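Local coordinates for group 3 allergen SMIPP-S YvT004A06 (Sarcoptes scabiei type hominis, PDB 3H7T), which has the trypsin fold of a serine protease but is an inactivated paralogue, probably without protease activity, and binds zinc ions, at residues V147-C152 against K163-G168; E153-Q158 against E209-F214. All blocks are in the same frame, centred on the assembly; numbering follows the deposited sequence.

Contact 1 of 2, residues V147-C152 against K163-G168. With ZN (zinc ion), chain C.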
loop_
_atom_site.group_PDB
_atom_site.type_symbol
_atom_site.label_atom_id
_atom_site.label_comp_id
_atom_site.label_asym_id
_atom_site.label_seq_id
_atom_site.Cartn_x
_atom_site.Cartn_y
_atom_site.Cartn_z
ATOM N N VAL A 147 3.067 15.769 3.265
ATOM C CA VAL A 147 3.183 16.637 4.427
ATOM C C VAL A 147 4.557 16.399 5.057
ATOM O O VAL A 147 4.967 15.251 5.236
ATOM C CB VAL A 147 2.069 16.320 5.459
ATOM C CG1 VAL A 147 2.249 17.126 6.746
ATOM C CG2 VAL A 147 0.672 16.585 4.852
ATOM N N ASP A 148 5.247 17.484 5.400
ATOM C CA ASP A 148 6.521 17.417 6.114
ATOM C C ASP A 148 6.477 16.465 7.315
ATOM O O ASP A 148 5.593 16.585 8.167
ATOM C CB ASP A 148 6.916 18.819 6.584
ATOM C CG ASP A 148 8.236 18.827 7.300
ATOM O OD1 ASP A 148 9.278 18.762 6.616
ATOM O OD2 ASP A 148 8.227 18.877 8.547
ATOM N N ARG A 149 7.425 15.523 7.379
ATOM C CA ARG A 149 7.445 14.519 8.461
ATOM C C ARG A 149 7.398 15.102 9.879
ATOM O O ARG A 149 6.608 14.644 10.710
ATOM C CB ARG A 149 8.647 13.579 8.323
ATOM C CG ARG A 149 8.685 12.463 9.374
ATOM C CD ARG A 149 9.756 11.414 9.085
ATOM N NE ARG A 149 9.557 10.719 7.811
ATOM C CZ ARG A 149 10.254 10.972 6.700
ATOM N NH1 ARG A 149 11.195 11.907 6.694
ATOM N NH2 ARG A 149 10.007 10.295 5.588
ATOM N N LYS A 150 8.243 16.102 10.155
ATOM C CA LYS A 150 8.223 16.769 11.455
ATOM C C LYS A 150 6.849 17.366 11.784
ATOM O O LYS A 150 6.327 17.177 12.887
ATOM C CB LYS A 150 9.309 17.853 11.540
ATOM C CG LYS A 150 9.478 18.440 12.946
ATOM C CD LYS A 150 9.863 17.356 13.943
ATOM C CE LYS A 150 9.931 17.898 15.364
ATOM N NZ LYS A 150 10.283 16.823 16.328
ATOM N N SER A 151 6.272 18.077 10.819
ATOM C CA SER A 151 4.962 18.694 10.987
ATOM C C SER A 151 3.864 17.643 11.219
ATOM O O SER A 151 2.979 17.828 12.069
ATOM C CB SER A 151 4.647 19.595 9.785
ATOM O OG SER A 151 3.251 19.650 9.544
ATOM N N CYS A 152 3.945 16.534 10.489
ATOM C CA CYS A 152 3.011 15.415 10.670
ATOM C C CYS A 152 3.157 14.781 12.051
ATOM O O CYS A 152 2.163 14.517 12.719
ATOM C CB CYS A 152 3.221 14.373 9.575
ATOM S SG CYS A 152 2.190 12.891 9.663
ATOM N N LYS A 163 4.152 7.950 17.866
ATOM C CA LYS A 163 4.871 6.673 17.718
ATOM C C LYS A 163 4.749 6.049 16.318
ATOM O O LYS A 163 5.601 5.250 15.917
ATOM C CB LYS A 163 4.389 5.657 18.767
ATOM C CG LYS A 163 2.986 5.085 18.467
ATOM C CD LYS A 163 2.654 3.855 19.286
ATOM C CE LYS A 163 1.888 4.212 20.541
ATOM N NZ LYS A 163 1.425 2.979 21.231
ATOM N N TYR A 164 3.682 6.392 15.594
ATOM C CA TYR A 164 3.468 5.875 14.237
ATOM C C TYR A 164 4.303 6.584 13.175
ATOM O O TYR A 164 4.432 6.077 12.054
ATOM C CB TYR A 164 1.983 5.942 13.847
ATOM C CG TYR A 164 1.073 5.129 14.748
ATOM C CD1 TYR A 164 1.293 3.764 14.945
ATOM C CD2 TYR A 164 -0.000 5.726 15.401
ATOM C CE1 TYR A 164 0.461 3.013 15.775
ATOM C CE2 TYR A 164 -0.845 4.982 16.232
ATOM C CZ TYR A 164 -0.603 3.630 16.415
ATOM O OH TYR A 164 -1.425 2.890 17.233
ATOM N N ILE A 165 4.867 7.742 13.523
ATOM C CA ILE A 165 5.622 8.565 12.562
ATOM C C ILE A 165 7.129 8.454 12.817
ATOM O O ILE A 165 7.631 8.823 13.889
ATOM C CB ILE A 165 5.176 10.063 12.598
ATOM C CG1 ILE A 165 3.631 10.196 12.672
ATOM C CG2 ILE A 165 5.791 10.858 11.432
ATOM C CD1 ILE A 165 2.886 9.694 11.437
ATOM N N TYR A 166 7.845 7.954 11.818
ATOM C CA TYR A 166 9.292 7.721 11.940
ATOM C C TYR A 166 9.895 7.807 10.530
ATOM O O TYR A 166 9.158 8.002 9.564
ATOM C CB TYR A 166 9.550 6.374 12.646
ATOM C CG TYR A 166 9.205 5.158 11.823
ATOM C CD1 TYR A 166 10.213 4.347 11.306
ATOM C CD2 TYR A 166 7.877 4.822 11.540
ATOM C CE1 TYR A 166 9.912 3.241 10.541
ATOM C CE2 TYR A 166 7.568 3.710 10.776
ATOM C CZ TYR A 166 8.591 2.929 10.274
ATOM O OH TYR A 166 8.314 1.832 9.495
ATOM N N ASP A 167 11.211 7.671 10.388
ATOM C CA ASP A 167 11.850 7.894 9.082
ATOM C C ASP A 167 11.408 6.914 7.993
ATOM O O ASP A 167 11.534 7.205 6.797
ATOM C CB ASP A 167 13.381 7.884 9.189
ATOM C CG ASP A 167 13.926 9.002 10.066
ATOM O OD1 ASP A 167 13.290 10.077 10.198
ATOM O OD2 ASP A 167 15.026 8.805 10.619
ATOM N N GLY A 168 10.901 5.752 8.401
ATOM C CA GLY A 168 10.481 4.723 7.450
ATOM C C GLY A 168 9.071 4.924 6.897
ATOM O O GLY A 168 8.566 4.078 6.145
HETATM ZN ZN ZN C . 13.608 11.000 11.917
#

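Contact 2 of 2, residues E153-Q158 against E209-F214. With ZN (zinc ion), chain D; ZN (zinc ion), chain F.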
loop_
_atom_site.group_PDB
_atom_site.type_symbol
_atom_site.label_atom_id
_atom_site.label_comp_id
_atom_site.label_asym_id
_atom_site.label_seq_id
_atom_site.Cartn_x
_atom_site.Cartn_y
_atom_site.Cartn_z
ATOM N N GLU A 153 4.400 14.546 12.473
ATOM C CA GLU A 153 4.655 14.034 13.812
ATOM C C GLU A 153 4.091 14.922 14.916
ATOM O O GLU A 153 3.519 14.414 15.890
ATOM C CB GLU A 153 6.146 13.819 14.075
ATOM C CG GLU A 153 6.352 13.290 15.490
ATOM C CD GLU A 153 7.785 13.010 15.842
ATOM O OE1 GLU A 153 8.659 13.850 15.543
ATOM O OE2 GLU A 153 8.027 11.945 16.443
ATOM N N GLU A 154 4.283 16.233 14.770
ATOM C CA GLU A 154 3.749 17.209 15.727
ATOM C C GLU A 154 2.227 17.104 15.837
ATOM O O GLU A 154 1.695 17.094 16.953
ATOM C CB GLU A 154 4.173 18.634 15.367
ATOM C CG GLU A 154 5.660 18.908 15.567
ATOM C CD GLU A 154 6.115 20.230 14.976
ATOM O OE1 GLU A 154 7.340 20.482 14.971
ATOM O OE2 GLU A 154 5.258 21.017 14.515
ATOM N N GLN A 155 1.544 16.998 14.688
ATOM C CA GLN A 155 0.088 16.783 14.634
ATOM C C GLN A 155 -0.356 15.493 15.335
ATOM O O GLN A 155 -1.323 15.497 16.098
ATOM C CB GLN A 155 -0.417 16.720 13.184
ATOM C CG GLN A 155 -0.217 17.960 12.322
ATOM C CD GLN A 155 -0.809 17.769 10.935
ATOM O OE1 GLN A 155 -1.960 17.347 10.793
ATOM N NE2 GLN A 155 -0.021 18.061 9.905
ATOM N N TYR A 156 0.325 14.387 15.032
ATOM C CA TYR A 156 0.042 13.098 15.669
ATOM C C TYR A 156 0.328 13.130 17.174
ATOM O O TYR A 156 -0.373 12.481 17.965
ATOM C CB TYR A 156 0.843 11.976 14.996
ATOM C CG TYR A 156 0.153 11.340 13.803
ATOM C CD1 TYR A 156 -0.085 12.068 12.627
ATOM C CD2 TYR A 156 -0.256 10.002 13.846
ATOM C CE1 TYR A 156 -0.729 11.481 11.533
ATOM C CE2 TYR A 156 -0.899 9.405 12.754
ATOM C CZ TYR A 156 -1.130 10.149 11.605
ATOM O OH TYR A 156 -1.762 9.559 10.531
ATOM N N LYS A 157 1.355 13.888 17.561
ATOM C CA LYS A 157 1.726 14.042 18.969
ATOM C C LYS A 157 0.594 14.646 19.810
ATOM O O LYS A 157 0.504 14.362 21.007
ATOM C CB LYS A 157 2.995 14.890 19.109
ATOM C CG LYS A 157 3.650 14.828 20.483
ATOM C CD LYS A 157 4.898 15.708 20.541
ATOM N N GLN A 158 -0.252 15.470 19.178
ATOM C CA GLN A 158 -1.408 16.104 19.829
ATOM C C GLN A 158 -2.348 15.097 20.491
ATOM O O GLN A 158 -2.969 15.396 21.513
ATOM C CB GLN A 158 -2.219 16.922 18.816
ATOM C CG GLN A 158 -1.645 18.275 18.437
ATOM C CD GLN A 158 -2.459 18.961 17.348
ATOM O OE1 GLN A 158 -1.925 19.354 16.313
ATOM N NE2 GLN A 158 -3.767 19.099 17.575
ATOM N N GLU A 209 -8.759 14.106 9.588
ATOM C CA GLU A 209 -8.105 15.403 9.848
ATOM C C GLU A 209 -6.599 15.287 10.061
ATOM O O GLU A 209 -5.900 16.298 10.111
ATOM C CB GLU A 209 -8.767 16.204 10.986
ATOM C CG GLU A 209 -10.254 16.488 10.798
ATOM C CD GLU A 209 -10.573 17.360 9.597
ATOM O OE1 GLU A 209 -9.982 18.453 9.464
ATOM O OE2 GLU A 209 -11.444 16.963 8.796
ATOM N N PHE A 210 -6.097 14.062 10.184
ATOM C CA PHE A 210 -4.659 13.831 10.254
ATOM C C PHE A 210 -4.218 13.302 8.893
ATOM O O PHE A 210 -4.997 12.621 8.218
ATOM C CB PHE A 210 -4.304 12.827 11.354
ATOM C CG PHE A 210 -4.691 13.277 12.750
ATOM C CD1 PHE A 210 -3.735 13.781 13.619
ATOM C CD2 PHE A 210 -6.013 13.188 13.192
ATOM C CE1 PHE A 210 -4.076 14.187 14.910
ATOM C CE2 PHE A 210 -6.362 13.601 14.482
ATOM C CZ PHE A 210 -5.389 14.106 15.335
ATOM N N PRO A 211 -2.978 13.619 8.474
ATOM C CA PRO A 211 -2.474 13.047 7.227
ATOM C C PRO A 211 -2.420 11.526 7.304
ATOM O O PRO A 211 -2.215 10.968 8.381
ATOM C CB PRO A 211 -1.044 13.598 7.140
ATOM C CG PRO A 211 -1.058 14.835 7.932
ATOM C CD PRO A 211 -2.029 14.589 9.060
ATOM N N SER A 212 -2.586 10.864 6.170
ATOM C CA SER A 212 -2.441 9.416 6.112
ATOM C C SER A 212 -0.960 9.003 6.111
ATOM O O SER A 212 -0.085 9.796 5.774
ATOM C CB SER A 212 -3.160 8.850 4.879
ATOM O OG SER A 212 -4.548 9.111 4.971
ATOM N N VAL A 213 -0.696 7.748 6.460
ATOM C CA VAL A 213 0.678 7.269 6.625
ATOM C C VAL A 213 1.038 6.222 5.573
ATOM O O VAL A 213 0.266 5.287 5.302
ATOM C CB VAL A 213 0.887 6.739 8.077
ATOM C CG1 VAL A 213 2.249 6.049 8.253
ATOM C CG2 VAL A 213 0.728 7.891 9.070
ATOM N N PHE A 214 2.231 6.378 5.002
ATOM C CA PHE A 214 2.690 5.551 3.910
ATOM C C PHE A 214 4.087 5.053 4.218
ATOM O O PHE A 214 4.971 5.850 4.541
ATOM C CB PHE A 214 2.759 6.371 2.612
ATOM C CG PHE A 214 1.422 6.821 2.091
ATOM C CD1 PHE A 214 0.777 6.092 1.095
ATOM C CD2 PHE A 214 0.817 7.992 2.575
ATOM C CE1 PHE A 214 -0.467 6.499 0.600
ATOM C CE2 PHE A 214 -0.422 8.403 2.084
ATOM C CZ PHE A 214 -1.066 7.648 1.098
HETATM ZN ZN ZN D . 10.424 11.850 15.966
HETATM ZN ZN ZN F . -11.987 18.529 7.356
HETATM O O HOH W 1 11.075 14.087 15.802
HETATM O O HOH W 2 -4.259 17.129 8.407
HETATM O O HOH W 3 -11.416 20.212 8.213
#

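Contact 1 of 2, residues V147-C152 against K163-G168
Arg-149 packs against Ile-165, Tyr-166 and Asp-167, and Cys-152 against Ile-165, in the loop that leads from helix 149-157 to strand 169-172 of the trypsin fold. Both helix residues lie in the first turn of this helix, which follows strand 140-147. Arg-149 illustrates how one long side chain can serve several neighbours in succession. Its CB is directed at the loop, and CG of Arg-149, anti to the backbone N (chi1 -177°), lies 3.9 Å from Ile-165 CG2, the two side chains running alongside in opposite senses. Arg-149 CD comes next, 3.5 Å from Tyr-166 O. There the chain bends (chi3 -61°), and NE of Arg-149 stands 3.3 Å from Tyr-166 O. The guanidinium then passes Asp-167, whose O lies over one of its faces. At the tip, NH2 looks beyond the loop: it is hydrogen-bonded to Val-169 O and forms a salt bridge with Asp-113 OD1. Asp-167 sends its carboxylate to a zinc ion, held by Asp-167 OD1 at 2.0 Å. The cation may offset part of the attraction between this carboxylate and the guanidinium, where Arg-149 NH1 is 4.5 Å from Asp-167 OD1. At the helix start Asp-148 is the N-cap, its OD2 accepting from Ser-151 N at 3.1 Å, 18° out of the carboxylate plane. At the end of that turn, Cys-152 is fastened to strand 169-172 by its disulfide with Cys-171, and its SG still meets the loop, packing 3.7 Å from Ile-165 CD1.

Contact 2 of 2, residues E153-Q158 against E209-F214
Gln-155 and Phe-210, their CA atoms 7.1 Å apart, mark the nearest backbone approach between helix 149-157 and the segment that leads from a loop into strand 212-216. In this trypsin fold the strand belongs to an antiparallel sheet that also holds strands 140-147 and 169-172; residues 209-211, which precede the strand, carry most of the contact with the helix. Tyr-156 does most of the joining and shows how a buried phenol can combine polar and apolar roles. Tyr-156 OH donates to Pro-211 O at 2.6 Å, meeting the carbonyl almost head-on (C=O...donor angle 174°), with the acceptor near the plane of the phenol ring. One face of that ring receives the edge of Phe-210 in a T-shaped pair, the planes at 73°. Phe-210 CB adds to the packing, 3.8 Å from Tyr-156 CE1. The Phe-210 ring also turns its edge to the helix backbone, CE1 lying 3.3 Å from Gln-155 O, close to the ring plane. That oxygen is already the acceptor for Gln-158 N. Gln-155 reaches the proline with an extended chain, its OE1 set 3.3 Å from Pro-211 CD, and takes a weak bond from a water that also donates to Glu-209 O. Glu-153 OE2, on the helix, binds one zinc ion; beyond the water, Glu-209 and Glu-178 share another, bound by Glu-209 OE2 at 2.2 Å.

Overall arrangement
Helix 149-157 supplies one side of both contacts: its start to contact 1, the remainder to contact 2. Each is partly buried, and their centres are only about 7 Å apart. Ile-165 joins them, its CD1 packing on Val-213 CG2 and its CG1 on Tyr-156, while Val-147 touches Pro-211. Ile-165 and Cys-152 pack apolar atoms in contact 1, whereas buried Tyr-156 in contact 2 also carries a hydrogen bond. The disulfide belongs to contact 1 and the aromatic pair to contact 2. Contact 1 has a guanidinium close to two loop carbonyls, its clear bonds going to residues beyond the segments. In both contacts, carboxylates on the segments bind zinc.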